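Local structure of aminopeptidase N family protein (Idiomarina loihiensis L2TR, 4FGM) at residues I373-Y376 and Y377-G380. The protein is probably a zinc-dependent aminopeptidase of the M61 family, cleaving residues from the amino terminus of peptides. Residues are numbered along the deposited sequence; the frame is centred on the assembly and turned at random.
Sequences IVSY and YAKG. With MAE (maleic acid), chain B.
Ser375 caps the turn leading into helix 378-394, and beside it Tyr377 reaches into the zinc site. Ser375 OG, set beside its own carbonyl carbon (chi1 180°), reaches forward to the amides of this turn and accepts a nearly straight hydrogen bond from Ala378 N at 3.1 Å, with a weaker, more bent one from Tyr377 N. The carbonyl of the same residue closes the turn, Ser375 O taking Lys379 N at 2.8 Å. Beside it, Val374 CG2 lies against Lys379 CD at 3.9 Å, while the extended lysine chain runs on to hydrogen-bond Glu448 O through NZ.

The rings of Tyr376 and Tyr377 point the same way, their planes 23° apart but slid so far that they barely overlap; the closest carbons are Tyr376 CE1 and Tyr377 CE2, at 3.5 Å. Water 1 bridges the two hydroxyls, lying 2.6 Å from both Tyr376 OH and Tyr377 OH, and donates to the latter. Tyr377 OH in turn donates to O1 of the bound maleic acid at 2.6 Å, near the ring plane. Both tyrosines also touch the zinc ligand Glu307, which places this serine-capped turn into the helix at the wall of an HExxH-type metallopeptidase active site.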
loop_
_atom_site.group_PDB
_atom_site.type_symbol
_atom_site.label_atom_id
_atom_site.label_comp_id
_atom_site.label_asym_id
_atom_site.label_seq_id
_atom_site.Cartn_x
_atom_site.Cartn_y
_atom_site.Cartn_z
ATOM N N ILE A 373 8.860 7.862 -14.470
ATOM C CA ILE A 373 8.212 8.355 -13.259
ATOM C C ILE A 373 9.081 8.122 -12.039
ATOM O O ILE A 373 10.112 7.456 -12.109
ATOM C CB ILE A 373 6.834 7.679 -13.007
ATOM C CG1 ILE A 373 7.028 6.231 -12.571
ATOM C CG2 ILE A 373 5.970 7.743 -14.261
ATOM C CD1 ILE A 373 5.741 5.559 -12.127
ATOM N N VAL A 374 8.672 8.693 -10.915
ATOM C CA VAL A 374 9.408 8.512 -9.675
ATOM C C VAL A 374 8.390 8.054 -8.634
ATOM O O VAL A 374 7.209 8.364 -8.748
ATOM C CB VAL A 374 10.096 9.829 -9.234
ATOM C CG1 VAL A 374 9.055 10.857 -8.801
ATOM C CG2 VAL A 374 11.096 9.540 -8.117
ATOM N N SER A 375 8.835 7.303 -7.637
ATOM C CA SER A 375 7.932 6.803 -6.608
ATOM C C SER A 375 7.794 7.792 -5.458
ATOM O O SER A 375 8.783 8.125 -4.795
ATOM C CB SER A 375 8.446 5.463 -6.070
ATOM O OG SER A 375 7.601 4.945 -5.056
ATOM N N TYR A 376 6.577 8.272 -5.221
ATOM C CA TYR A 376 6.364 9.203 -4.119
ATOM C C TYR A 376 6.455 8.426 -2.813
ATOM O O TYR A 376 6.545 9.009 -1.730
ATOM C CB TYR A 376 5.018 9.930 -4.251
ATOM C CG TYR A 376 3.804 9.052 -4.483
ATOM C CD1 TYR A 376 3.194 8.371 -3.426
ATOM C CD2 TYR A 376 3.241 8.937 -5.761
ATOM C CE1 TYR A 376 2.049 7.602 -3.633
ATOM C CE2 TYR A 376 2.097 8.169 -5.980
ATOM C CZ TYR A 376 1.506 7.506 -4.910
ATOM O OH TYR A 376 0.375 6.753 -5.121
ATOM N N TYR A 377 6.456 7.099 -2.927
ATOM C CA TYR A 377 6.593 6.225 -1.767
ATOM C C TYR A 377 8.067 6.200 -1.389
ATOM O O TYR A 377 8.450 6.596 -0.288
ATOM C CB TYR A 377 6.181 4.790 -2.107
ATOM C CG TYR A 377 4.706 4.509 -2.063
ATOM C CD1 TYR A 377 4.067 4.218 -0.857
ATOM C CD2 TYR A 377 3.948 4.501 -3.231
ATOM C CE1 TYR A 377 2.708 3.920 -0.818
ATOM C CE2 TYR A 377 2.591 4.205 -3.202
ATOM C CZ TYR A 377 1.983 3.913 -1.994
ATOM O OH TYR A 377 0.656 3.584 -1.969
ATOM N N ALA A 378 8.885 5.723 -2.326
ATOM C CA ALA A 378 10.327 5.588 -2.121
ATOM C C ALA A 378 11.060 6.913 -1.954
ATOM O O ALA A 378 11.814 7.085 -0.995
ATOM C CB ALA A 378 10.942 4.788 -3.266
ATOM N N LYS A 379 10.852 7.851 -2.874
ATOM C CA LYS A 379 11.531 9.129 -2.742
ATOM C C LYS A 379 10.988 9.900 -1.537
ATOM O O LYS A 379 11.723 10.639 -0.878
ATOM C CB LYS A 379 11.402 9.968 -4.012
ATOM C CG LYS A 379 12.335 11.167 -3.981
ATOM C CD LYS A 379 12.374 11.936 -5.284
ATOM C CE LYS A 379 13.379 13.082 -5.181
ATOM N NZ LYS A 379 13.504 13.850 -6.454
ATOM N N GLY A 380 9.702 9.725 -1.249
ATOM C CA GLY A 380 9.127 10.395 -0.096
ATOM C C GLY A 380 9.815 9.846 1.143
ATOM O O GLY A 380 10.061 10.563 2.115
HETATM C C1 MAE B . -0.933 2.150 0.827
HETATM O O1 MAE B . -0.749 3.263 0.222
HETATM O O2 MAE B . -1.183 2.179 2.054
HETATM C C2 MAE B . -0.887 0.911 0.018
HETATM C C3 MAE B . -1.734 0.409 -0.878
HETATM C C4 MAE B . -2.994 1.003 -1.314
HETATM O O3 MAE B . -3.496 2.058 -0.883
HETATM O O4 MAE B . -3.562 0.378 -2.233
HETATM O O HOH W 1 -0.750 5.496 -3.079
#